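PDB 5GVV: glycosyl transferase family 8 from Streptococcus pneumoniae, which transfers galactose from UDP-galactose to the terminal glucose of the already glycosylated serine-rich repeat protein PsrP, with manganese as its likely cofactor. Local coordinates for residues Leu103-Asp106 and Ser107-Val111; Val139-Ala143 and Gly144-Ile148; Pro221-Leu224 and Ile225-Tyr228; Gly241-Arg244 and Glu245-Trp248; Ser251-Asp254 and Trp255-Leu259. All coordinates share one frame; numbering follows the deposited sequence.

Interaction 1. Residues Leu103-Asp106 and Ser107-Val111; sequences LYLD and SDLIV. With MN (manganese (II) ion), chain C; UDP (uridine-5'-diphosphate), chain D.
Asp106 and Asp108 grip one manganese ion in different ways, across the single residue Ser107. Asp106 gives one oxygen, OD2, at 2.1 Å from the metal. Asp108 gives both: its OD1 is 2.1 Å and its OD2 2.2 Å from the manganese. CG of Asp108 sits between the backbone N and the carbonyl carbon (chi1 59°), which turns the carboxylate to the metal. Two UDP phosphate oxygens, O1A and O3B, and His227 complete six ligand atoms. The other oxygen of Asp106 is held too. Tyr104 OH donates to Asp106 OD1 at 2.7 Å, nearly along its C-O axis, and, with the metal bond at OD2, holds the carboxylate in its orientation. Ser107 reads the ribose: its N donates to UDP O3' at 3.0 Å in a nearly straight bond (167°), and its OG donates to O2'. Behind the site, Leu109 CD2 packs on Leu105 CB at 4.2 Å. This is the DxD motif of the GT-A glycosyltransferases, at the end of strand 101-105. Asp108 OD2 also accepts a bond from Lys233, which hydrogen-bonds UDP as well. Metal and lysine together probably offset the negative charge gathered between the carboxylates and the diphosphate.

Interaction 2. Residues Val139-Ala143 and Gly144-Ile148; sequences VGFNA and GVLLI
Asn142 folds its side chain over the turn and takes the N-H of Gly144. This closes an Asx turn. The bond from Gly144 N to Asn142 OD1 is 2.8 Å, with an N-H...O angle of 152°. The donor lies above the carbonyl plane of the amide, 46° out of it. CG of Asn142 is anti to its own backbone N (chi1 179°), which carries OD1 forward along the chain to Gly144. Leu146 leans back on the turn. Its CG is 3.4 Å from Ala143 O, and its CD2 meets Phe141 CE1 at 4.2 Å. The Leu146 and Phe141 side chains cross at about a right angle, and the methyl approaches the ring obliquely. One water donates to Asn142 O and to Val145 O, both at 2.7 Å, and satisfies both acceptors across the turn.

Further out, Asn142 OD1 also accepts from Asn197 ND2, so two donors hold this oxygen. Gln178 takes the N-H of Ala143, Asn182 takes that of Phe141, and the Phe141 ring meets Tyr189 edge-to-face. The turn leads into strand 145-149 beside the metal site, and Gly144 pairs through its backbone with Asp106. Helix 176-185 packs against Phe141, Asn142 and Ala143. Strand 145-149 runs antiparallel to 101-105 on one flank and to 128-131 on the other.

Interaction 3. Residues Pro221-Leu224 and Ile225-Tyr228; sequences PLPL and ILHY. With MN (manganese (II) ion), chain C.
Pro223 and Leu226 pack obliquely where the chain enters strand 225-227, one half of a two-stranded antiparallel ribbon beside the GT-A metal site. The touching atoms are Leu226 CD2 and the CD and CG atoms of the Pro223 ring, with CD2 at 3.9 Å from CD and 4.1 Å from CG. Leu226 reaches back because its CG stands anti to its carbonyl carbon (chi1 -69°), beside the backbone N. Its second branch, CD1, comes to 4.4 Å from Leu222 CG. One leucine thus spans both residues, and the contact is wholly apolar.

Leu224 carries the turn between them. Its backbone is bent as in a helix (phi -60°, psi -34°), and this redirects the chain into the strand. Ile225 points its CB away from the preceding residues, though its CG1 lies 3.3 Å from Leu224 O. Alternation along the strand then sets Ile225 and His227 on one face and Leu226 on the other. Leu226 packs on Val246 of helix 244-251. Strand 109-111 is the partner, pairing Ile110 with Leu226, and Thr112 bonds the backbone of Pro223 and Leu224. His227 extends with CG anti to its backbone N, away from the apolar cluster. Asn197 OD1 is hydrogen-bonded to His227 ND1 and so orients the ring. The other ring nitrogen, His227 NE2, binds the manganese at 2.1 Å.

Interaction 4. Residues Gly241-Arg244 and Glu245-Trp248; sequences GRLR and EVWW
The chain enters helix 244-251 through Leu243, whose positive phi (76°) turns it into the first helical turn. Val246 N bonds to Leu243 O at 3.1 Å, with an N-H...O angle of 142°. Trp247 N reaches Arg244 O only weakly, at 3.3 Å.

Arg244 and Trp248 lie side by side and point the same way. Trp248 NE1 stands over one face of the Arg244 guanidinium, 3.6 Å above its plane and toward its rim. The two planes are 36° apart, so this is a tilted overlap. The Arg244 chain is extended from CG to NE, which brings the group alongside the indole. Trp248 CD1 also meets Arg244 O at 3.4 Å, at the ring edge. The polar ends have other partners: Trp248 NE1 bonds Pro234 O, and Arg244 bonds Ser239 and Asn236. Arg244 NE forms a salt bridge to Glu46 of the second subunit. Trp247 lays CZ3 over the centre of the Trp248 ring, 3.6 Å above its plane.

Glu245 bends its chain and folds back over the start of the helix. A water donates to Glu245 OE2 and accepts from Leu243 N, 2.9 Å from each. On the inner side, Leu243 CB packs on Val246 CG2 at 4.2 Å. The arrangement is a helix N-terminus entered through a residue of positive phi, with the N-H of Leu243, just before the helix, joined to Glu245 OE2 through one water, at the subunit interface.

Interaction 5. Residues Ser251-Asp254 and Trp255-Leu259; sequences SLMD and WSVIL
Trp255 opens helix 255-263, and Asp254 before it is the N-cap residue. The Asp254 side chain makes no capping bond in its own chain. Its carboxylate crosses to the second subunit instead, where OD1 and OD2 accept from the backbone N-H of Trp255 and Ser256 of that copy. The exchange is mutual, though in the return direction the bond from Trp255 N is weak. The partial positive charge of a helix N-terminus probably favours this.

CB of Trp255 points away from 251-254, and NE1 bonds Glu21 of helix 17-30. Ser256 holds OG between its backbone N and carbonyl carbon (chi1 60°), 3.3 Å from Asp254 CB. That hydroxyl is hydrogen-bonded to Ser256 of the second subunit. Val257 points toward the incoming chain. Its N bonds weakly to Asp254 O at 3.2 Å, and its CB packs at 4.0 Å on CG of residue Met253, a selenomethionine. Those two side chains cross at about a right angle. Ile258 places CD1 over one face of the Trp255 indole, 3.8 Å above its plane and toward the rim. The Met253 chain extends from its backbone before bending at chi3 (-75°), and its selenium, SE, rests 3.8 Å from Ile258 CG1. Leu259 N closes a helical turn on Trp255 O at 2.9 Å.

All five contacts are local and follow in series; none nests in or crosses another. Interaction 1 closes the turn between strands 101-105 and 109-111. Interaction 2 closes the entry to strand 145-149, which pairs with 101-105 in the central mixed sheet. Interaction 3 closes the turn into strand 225-227, the partner of 109-111, and brings a third protein ligand to the manganese of interaction 1. Interaction 4 starts helix 244-251, which packs on that two-stranded ribbon, with Tyr228 OH hydrogen-bonded to Leu243 O. Interaction 5 starts the next helix, 255-263. It adjoins interaction 4 in sequence, and both reach the second subunit.

Interaction 1. Residues Leu103-Asp106 and Ser107-Val111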
# COMPACT_ATOMS: atom_id res chain seq x y z
N LEU A 103 11.92 -20.07 -9.38
CA LEU A 103 11.37 -19.11 -10.33
C LEU A 103 11.41 -17.69 -9.77
O LEU A 103 10.71 -17.38 -8.80
CB LEU A 103 9.92 -19.46 -10.67
CG LEU A 103 9.18 -18.47 -11.57
CD1 LEU A 103 9.83 -18.43 -12.96
CD2 LEU A 103 7.71 -18.82 -11.67
N TYR A 104 12.25 -16.83 -10.36
CA TYR A 104 12.22 -15.42 -10.00
C TYR A 104 11.11 -14.67 -10.74
O TYR A 104 10.88 -14.91 -11.93
CB TYR A 104 13.57 -14.72 -10.27
CG TYR A 104 13.43 -13.22 -10.21
CD1 TYR A 104 13.42 -12.55 -8.99
CD2 TYR A 104 13.25 -12.47 -11.37
CE1 TYR A 104 13.25 -11.18 -8.92
CE2 TYR A 104 13.09 -11.10 -11.31
CZ TYR A 104 13.09 -10.46 -10.09
OH TYR A 104 12.92 -9.09 -10.04
N LEU A 105 10.43 -13.77 -10.04
CA LEU A 105 9.42 -12.94 -10.69
C LEU A 105 9.57 -11.47 -10.32
O LEU A 105 9.77 -11.14 -9.14
CB LEU A 105 8.01 -13.40 -10.32
CG LEU A 105 7.58 -14.82 -10.68
CD1 LEU A 105 6.23 -15.15 -10.05
CD2 LEU A 105 7.51 -15.01 -12.19
N ASP A 106 9.47 -10.59 -11.31
CA ASP A 106 9.30 -9.16 -11.05
C ASP A 106 7.99 -8.98 -10.28
O ASP A 106 7.18 -9.91 -10.19
CB ASP A 106 9.22 -8.39 -12.37
CG ASP A 106 10.55 -7.77 -12.78
OD1 ASP A 106 11.61 -8.14 -12.21
OD2 ASP A 106 10.54 -6.92 -13.70
N SER A 107 7.75 -7.79 -9.73
CA SER A 107 6.52 -7.56 -8.98
C SER A 107 5.57 -6.61 -9.69
O SER A 107 4.50 -6.29 -9.16
CB SER A 107 6.85 -7.04 -7.59
OG SER A 107 7.65 -5.89 -7.70
N ASP A 108 5.96 -6.16 -10.88
CA ASP A 108 5.06 -5.39 -11.74
C ASP A 108 4.39 -6.36 -12.70
O ASP A 108 4.29 -6.10 -13.90
CB ASP A 108 5.83 -4.32 -12.51
CG ASP A 108 6.93 -4.90 -13.38
OD1 ASP A 108 7.44 -6.00 -13.05
OD2 ASP A 108 7.31 -4.25 -14.38
N LEU A 109 3.95 -7.50 -12.18
CA LEU A 109 3.32 -8.50 -13.01
C LEU A 109 2.17 -9.21 -12.32
O LEU A 109 1.98 -9.09 -11.10
CB LEU A 109 4.35 -9.52 -13.53
CG LEU A 109 5.19 -10.34 -12.56
CD1 LEU A 109 4.40 -11.47 -11.95
CD2 LEU A 109 6.43 -10.88 -13.28
N ILE A 110 1.41 -9.95 -13.12
CA ILE A 110 0.23 -10.67 -12.67
C ILE A 110 0.24 -12.10 -13.22
O ILE A 110 0.40 -12.29 -14.43
CB ILE A 110 -1.05 -9.99 -13.18
CG1 ILE A 110 -1.21 -8.59 -12.56
CG2 ILE A 110 -2.27 -10.85 -12.90
CD1 ILE A 110 -1.66 -8.61 -11.10
N VAL A 111 0.04 -13.08 -12.35
CA VAL A 111 -0.12 -14.48 -12.77
C VAL A 111 -1.62 -14.76 -12.89
O VAL A 111 -2.39 -14.42 -11.99
CB VAL A 111 0.50 -15.43 -11.73
CG1 VAL A 111 0.28 -16.90 -12.12
CG2 VAL A 111 1.99 -15.12 -11.56
MN MN C . 9.06 -5.65 -14.35
N1 UDP D . 11.43 -2.45 -7.76
C2 UDP D . 11.15 -2.11 -6.45
N3 UDP D . 10.80 -0.81 -6.12
C4 UDP D . 10.74 0.16 -7.10
C5 UDP D . 11.02 -0.19 -8.42
C6 UDP D . 11.48 -1.47 -8.72
O2 UDP D . 11.20 -2.97 -5.58
O4 UDP D . 10.43 1.31 -6.80
C1' UDP D . 11.79 -3.85 -8.08
C2' UDP D . 10.53 -4.63 -8.43
O2' UDP D . 10.65 -5.97 -8.00
C3' UDP D . 10.51 -4.60 -9.94
C4' UDP D . 12.00 -4.60 -10.28
O4' UDP D . 12.63 -3.90 -9.22
O3' UDP D . 9.84 -5.73 -10.46
C5' UDP D . 12.30 -3.94 -11.62
O5' UDP D . 11.41 -2.86 -11.81
PA UDP D . 10.45 -2.86 -13.10
O1A UDP D . 9.62 -4.08 -13.01
O2A UDP D . 9.63 -1.63 -13.13
O3A UDP D . 11.45 -2.91 -14.37
PB UDP D . 10.98 -3.42 -15.83
O1B UDP D . 12.17 -3.67 -16.69
O2B UDP D . 10.17 -2.35 -16.46
O3B UDP D . 10.17 -4.66 -15.71

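Interaction 2. Residues Val139-Ala143 and Gly144-Ile148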
# COMPACT_ATOMS: atom_id res chain seq x y z
N VAL A 139 16.48 -6.82 -27.58
CA VAL A 139 17.55 -7.79 -27.76
C VAL A 139 17.66 -8.68 -26.53
O VAL A 139 17.44 -8.23 -25.40
CB VAL A 139 18.89 -7.08 -28.07
CG1 VAL A 139 19.33 -6.24 -26.88
CG2 VAL A 139 19.96 -8.08 -28.46
N GLY A 140 17.96 -9.96 -26.75
CA GLY A 140 18.08 -10.90 -25.65
C GLY A 140 16.76 -11.15 -24.95
O GLY A 140 15.69 -10.92 -25.52
N PHE A 141 16.84 -11.63 -23.71
CA PHE A 141 15.65 -12.00 -22.96
C PHE A 141 15.20 -10.93 -21.97
O PHE A 141 16.00 -10.10 -21.53
CB PHE A 141 15.88 -13.32 -22.23
CG PHE A 141 17.08 -13.33 -21.33
CD1 PHE A 141 17.00 -12.84 -20.04
CD2 PHE A 141 18.29 -13.85 -21.77
CE1 PHE A 141 18.10 -12.85 -19.20
CE2 PHE A 141 19.40 -13.87 -20.94
CZ PHE A 141 19.31 -13.36 -19.65
N ASN A 142 13.92 -10.96 -21.60
CA ASN A 142 13.44 -10.10 -20.53
C ASN A 142 13.73 -10.75 -19.18
O ASN A 142 13.52 -11.95 -19.00
CB ASN A 142 11.95 -9.82 -20.67
CG ASN A 142 11.41 -8.94 -19.55
OD1 ASN A 142 11.06 -9.43 -18.48
ND2 ASN A 142 11.35 -7.64 -19.80
N ALA A 143 14.21 -9.96 -18.22
CA ALA A 143 14.72 -10.50 -16.96
C ALA A 143 13.65 -10.62 -15.87
O ALA A 143 13.95 -11.07 -14.76
CB ALA A 143 15.86 -9.64 -16.46
N GLY A 144 12.42 -10.23 -16.19
CA GLY A 144 11.36 -10.19 -15.20
C GLY A 144 10.79 -11.54 -14.81
O GLY A 144 10.09 -11.66 -13.80
N VAL A 145 11.08 -12.56 -15.61
CA VAL A 145 10.65 -13.92 -15.29
C VAL A 145 11.81 -14.87 -15.59
O VAL A 145 12.15 -15.09 -16.75
CB VAL A 145 9.43 -14.37 -16.12
CG1 VAL A 145 9.09 -15.83 -15.82
CG2 VAL A 145 8.23 -13.46 -15.86
N LEU A 146 12.41 -15.41 -14.54
CA LEU A 146 13.58 -16.26 -14.72
C LEU A 146 13.41 -17.59 -14.01
O LEU A 146 13.30 -17.64 -12.78
CB LEU A 146 14.84 -15.56 -14.21
CG LEU A 146 15.21 -14.26 -14.92
CD1 LEU A 146 16.39 -13.60 -14.25
CD2 LEU A 146 15.52 -14.54 -16.37
N LEU A 147 13.35 -18.68 -14.78
CA LEU A 147 13.46 -20.00 -14.20
C LEU A 147 14.95 -20.27 -14.01
O LEU A 147 15.69 -20.41 -14.98
CB LEU A 147 12.84 -21.06 -15.11
CG LEU A 147 12.76 -22.43 -14.44
CD1 LEU A 147 12.11 -22.31 -13.07
CD2 LEU A 147 11.99 -23.41 -15.30
N ILE A 148 15.38 -20.33 -12.76
CA ILE A 148 16.80 -20.28 -12.44
C ILE A 148 17.39 -21.61 -11.95
O ILE A 148 16.83 -22.26 -11.07
CB ILE A 148 17.07 -19.18 -11.39
CG1 ILE A 148 16.80 -17.80 -11.99
CG2 ILE A 148 18.49 -19.25 -10.85
CD1 ILE A 148 16.78 -16.65 -10.99
O HOH W 1 11.70 -13.95 -19.20

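Interaction 3. Residues Pro221-Leu224 and Ile225-Tyr228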
# COMPACT_ATOMS: atom_id res chain seq x y z
N PRO A 221 -7.59 -16.41 -24.42
CA PRO A 221 -7.57 -16.20 -22.97
C PRO A 221 -6.32 -15.44 -22.55
O PRO A 221 -5.37 -15.34 -23.33
CB PRO A 221 -7.52 -17.63 -22.43
CG PRO A 221 -6.77 -18.39 -23.48
CD PRO A 221 -7.22 -17.79 -24.79
N LEU A 222 -6.34 -14.90 -21.33
CA LEU A 222 -5.19 -14.17 -20.79
C LEU A 222 -3.92 -15.01 -20.84
O LEU A 222 -3.95 -16.21 -20.56
CB LEU A 222 -5.47 -13.76 -19.35
CG LEU A 222 -5.82 -12.31 -19.00
CD1 LEU A 222 -6.23 -11.52 -20.21
CD2 LEU A 222 -6.90 -12.26 -17.91
N PRO A 223 -2.79 -14.37 -21.20
CA PRO A 223 -1.50 -15.06 -21.07
C PRO A 223 -1.25 -15.39 -19.60
O PRO A 223 -1.72 -14.65 -18.73
CB PRO A 223 -0.50 -14.01 -21.56
CG PRO A 223 -1.30 -13.14 -22.51
CD PRO A 223 -2.67 -13.06 -21.87
N LEU A 224 -0.55 -16.49 -19.33
CA LEU A 224 -0.34 -16.93 -17.95
C LEU A 224 0.40 -15.90 -17.10
O LEU A 224 0.14 -15.79 -15.89
CB LEU A 224 0.38 -18.29 -17.91
CG LEU A 224 -0.52 -19.49 -18.19
CD1 LEU A 224 0.28 -20.78 -18.40
CD2 LEU A 224 -1.51 -19.66 -17.06
N ILE A 225 1.31 -15.15 -17.71
CA ILE A 225 2.01 -14.10 -16.97
C ILE A 225 1.99 -12.76 -17.70
O ILE A 225 2.52 -12.64 -18.81
CB ILE A 225 3.45 -14.51 -16.59
CG1 ILE A 225 3.42 -15.73 -15.67
CG2 ILE A 225 4.16 -13.35 -15.90
CD1 ILE A 225 4.78 -16.16 -15.11
N LEU A 226 1.37 -11.75 -17.08
CA LEU A 226 1.29 -10.41 -17.65
C LEU A 226 2.32 -9.50 -17.00
O LEU A 226 2.26 -9.26 -15.79
CB LEU A 226 -0.10 -9.81 -17.40
CG LEU A 226 -1.29 -10.39 -18.15
CD1 LEU A 226 -2.57 -9.71 -17.70
CD2 LEU A 226 -1.10 -10.24 -19.65
N HIS A 227 3.24 -8.96 -17.80
CA HIS A 227 4.33 -8.14 -17.28
C HIS A 227 4.15 -6.68 -17.71
O HIS A 227 4.28 -6.35 -18.89
CB HIS A 227 5.68 -8.68 -17.77
CG HIS A 227 6.86 -8.10 -17.06
ND1 HIS A 227 8.16 -8.46 -17.35
CD2 HIS A 227 6.94 -7.19 -16.05
CE1 HIS A 227 8.99 -7.80 -16.57
NE2 HIS A 227 8.28 -7.02 -15.77
N TYR A 228 3.84 -5.82 -16.75
CA TYR A 228 3.63 -4.41 -17.04
C TYR A 228 4.94 -3.62 -17.02
O TYR A 228 5.13 -2.74 -16.17
CB TYR A 228 2.63 -3.80 -16.05
CG TYR A 228 1.26 -4.42 -16.12
CD1 TYR A 228 0.29 -3.93 -16.99
CD2 TYR A 228 0.92 -5.50 -15.31
CE1 TYR A 228 -0.96 -4.49 -17.05
CE2 TYR A 228 -0.33 -6.08 -15.37
CZ TYR A 228 -1.26 -5.57 -16.24
OH TYR A 228 -2.51 -6.14 -16.30
MN MN C . 9.06 -5.65 -14.35

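Interaction 4. Residues Gly241-Arg244 and Glu245-Trp248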
# COMPACT_ATOMS: atom_id res chain seq x y z
N GLY A 241 -1.59 1.70 -21.63
CA GLY A 241 -1.49 0.33 -22.08
C GLY A 241 -2.73 -0.48 -21.78
O GLY A 241 -3.55 -0.08 -20.94
N ARG A 242 -2.87 -1.62 -22.45
CA ARG A 242 -4.04 -2.48 -22.27
C ARG A 242 -3.94 -3.34 -21.02
O ARG A 242 -2.85 -3.54 -20.48
CB ARG A 242 -4.22 -3.39 -23.50
CG ARG A 242 -4.65 -2.67 -24.76
CD ARG A 242 -4.44 -3.56 -25.99
NE ARG A 242 -3.03 -3.95 -26.13
CZ ARG A 242 -2.60 -4.94 -26.89
NH1 ARG A 242 -3.47 -5.66 -27.59
NH2 ARG A 242 -1.31 -5.22 -26.96
N LEU A 243 -5.10 -3.84 -20.58
CA LEU A 243 -5.21 -4.81 -19.48
C LEU A 243 -5.00 -4.19 -18.10
O LEU A 243 -4.69 -4.89 -17.14
CB LEU A 243 -4.27 -6.02 -19.68
CG LEU A 243 -4.49 -6.82 -20.97
CD1 LEU A 243 -3.72 -8.12 -20.94
CD2 LEU A 243 -5.97 -7.07 -21.21
N ARG A 244 -5.19 -2.88 -18.02
CA ARG A 244 -5.12 -2.15 -16.75
C ARG A 244 -6.07 -2.76 -15.72
O ARG A 244 -5.74 -2.86 -14.53
CB ARG A 244 -5.48 -0.69 -16.98
CG ARG A 244 -5.65 0.13 -15.71
CD ARG A 244 -6.08 1.55 -16.01
NE ARG A 244 -6.27 2.31 -14.78
CZ ARG A 244 -5.36 3.12 -14.25
NH1 ARG A 244 -4.19 3.29 -14.85
NH2 ARG A 244 -5.62 3.77 -13.12
N GLU A 245 -7.25 -3.17 -16.18
CA GLU A 245 -8.28 -3.73 -15.30
C GLU A 245 -7.88 -5.03 -14.61
O GLU A 245 -8.37 -5.35 -13.52
CB GLU A 245 -9.58 -3.94 -16.08
CG GLU A 245 -9.47 -4.93 -17.23
CD GLU A 245 -8.91 -4.31 -18.50
OE1 GLU A 245 -8.57 -3.10 -18.50
OE2 GLU A 245 -8.82 -5.04 -19.51
N VAL A 246 -6.99 -5.79 -15.24
CA VAL A 246 -6.55 -7.06 -14.67
C VAL A 246 -5.73 -6.85 -13.40
O VAL A 246 -5.89 -7.58 -12.41
CB VAL A 246 -5.74 -7.89 -15.68
CG1 VAL A 246 -5.29 -9.21 -15.05
CG2 VAL A 246 -6.56 -8.14 -16.94
N TRP A 247 -4.86 -5.84 -13.40
CA TRP A 247 -4.03 -5.57 -12.24
C TRP A 247 -4.89 -5.18 -11.05
O TRP A 247 -4.66 -5.64 -9.94
CB TRP A 247 -3.00 -4.46 -12.51
CG TRP A 247 -2.01 -4.29 -11.36
CD1 TRP A 247 -0.80 -4.93 -11.21
CD2 TRP A 247 -2.17 -3.46 -10.19
NE1 TRP A 247 -0.21 -4.53 -10.03
CE2 TRP A 247 -1.02 -3.63 -9.39
CE3 TRP A 247 -3.17 -2.58 -9.75
CZ2 TRP A 247 -0.85 -2.96 -8.17
CZ3 TRP A 247 -3.00 -1.91 -8.55
CH2 TRP A 247 -1.84 -2.11 -7.77
N TRP A 248 -5.87 -4.32 -11.29
CA TRP A 248 -6.73 -3.85 -10.22
C TRP A 248 -7.59 -4.97 -9.64
O TRP A 248 -7.84 -5.01 -8.43
CB TRP A 248 -7.58 -2.67 -10.70
CG TRP A 248 -6.76 -1.43 -10.74
CD1 TRP A 248 -6.17 -0.86 -11.84
CD2 TRP A 248 -6.37 -0.63 -9.62
NE1 TRP A 248 -5.46 0.25 -11.47
CE2 TRP A 248 -5.57 0.42 -10.11
CE3 TRP A 248 -6.63 -0.69 -8.25
CZ2 TRP A 248 -5.02 1.40 -9.28
CZ3 TRP A 248 -6.09 0.28 -7.42
CH2 TRP A 248 -5.29 1.31 -7.94
O HOH W 2 -7.71 -3.46 -21.72
O HOH W 3 -7.26 -1.48 -19.76

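Interaction 5. Residues Ser251-Asp254 and Trp255-Leu259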
# COMPACT_ATOMS: atom_id res chain seq x y z
N SER A 251 -5.33 -6.56 -7.20
CA SER A 251 -4.97 -5.64 -6.11
C SER A 251 -6.10 -5.51 -5.09
O SER A 251 -5.85 -5.45 -3.87
CB SER A 251 -4.63 -4.25 -6.67
OG SER A 251 -4.38 -3.33 -5.62
N LEU A 252 -7.34 -5.49 -5.58
CA LEU A 252 -8.51 -5.29 -4.72
C LEU A 252 -9.11 -6.60 -4.21
O LEU A 252 -10.15 -6.59 -3.54
CB LEU A 252 -9.56 -4.48 -5.47
CG LEU A 252 -9.05 -3.13 -5.95
CD1 LEU A 252 -10.00 -2.50 -6.93
CD2 LEU A 252 -8.81 -2.20 -4.77
N MSE A 253 -8.45 -7.71 -4.51
CA MSE A 253 -8.90 -9.02 -4.06
C MSE A 253 -8.46 -9.25 -2.62
O MSE A 253 -7.27 -9.09 -2.29
CB MSE A 253 -8.34 -10.10 -4.99
CG MSE A 253 -8.83 -11.51 -4.70
SE MSE A 253 -8.19 -12.77 -6.05
CE MSE A 253 -9.38 -12.27 -7.50
N ASP A 254 -9.41 -9.58 -1.74
CA ASP A 254 -9.08 -9.93 -0.36
C ASP A 254 -8.32 -11.25 -0.35
O ASP A 254 -8.54 -12.10 -1.21
CB ASP A 254 -10.35 -10.07 0.48
CG ASP A 254 -10.94 -8.74 0.90
OD1 ASP A 254 -10.18 -7.76 1.09
OD2 ASP A 254 -12.17 -8.67 1.07
N TRP A 255 -7.44 -11.44 0.63
CA TRP A 255 -6.75 -12.71 0.78
C TRP A 255 -7.75 -13.81 1.13
O TRP A 255 -7.55 -14.98 0.80
CB TRP A 255 -5.69 -12.60 1.87
CG TRP A 255 -4.36 -12.10 1.37
CD1 TRP A 255 -3.84 -10.85 1.52
CD2 TRP A 255 -3.40 -12.86 0.63
NE1 TRP A 255 -2.60 -10.78 0.92
CE2 TRP A 255 -2.31 -12.01 0.36
CE3 TRP A 255 -3.35 -14.18 0.16
CZ2 TRP A 255 -1.18 -12.43 -0.35
CZ3 TRP A 255 -2.23 -14.60 -0.54
CH2 TRP A 255 -1.16 -13.73 -0.79
N SER A 256 -8.83 -13.41 1.79
CA SER A 256 -9.90 -14.34 2.17
C SER A 256 -10.53 -15.01 0.95
O SER A 256 -10.85 -16.21 1.00
CB SER A 256 -10.96 -13.61 2.99
OG SER A 256 -11.53 -12.55 2.25
N VAL A 257 -10.70 -14.26 -0.14
CA VAL A 257 -11.18 -14.84 -1.40
C VAL A 257 -10.24 -15.94 -1.88
O VAL A 257 -10.68 -17.02 -2.30
CB VAL A 257 -11.31 -13.78 -2.51
CG1 VAL A 257 -11.58 -14.44 -3.86
CG2 VAL A 257 -12.40 -12.78 -2.17
N ILE A 258 -8.95 -15.65 -1.83
CA ILE A 258 -7.93 -16.59 -2.31
C ILE A 258 -7.91 -17.86 -1.46
O ILE A 258 -7.90 -18.97 -1.98
CB ILE A 258 -6.54 -15.94 -2.32
CG1 ILE A 258 -6.53 -14.71 -3.24
CG2 ILE A 258 -5.46 -16.95 -2.73
CD1 ILE A 258 -5.28 -13.86 -3.14
N LEU A 259 -7.92 -17.68 -0.14
CA LEU A 259 -7.92 -18.80 0.79
C LEU A 259 -9.20 -19.63 0.68
O LEU A 259 -9.16 -20.86 0.72
CB LEU A 259 -7.72 -18.31 2.22
CG LEU A 259 -6.35 -17.68 2.51
CD1 LEU A 259 -6.38 -16.91 3.82
CD2 LEU A 259 -5.27 -18.74 2.54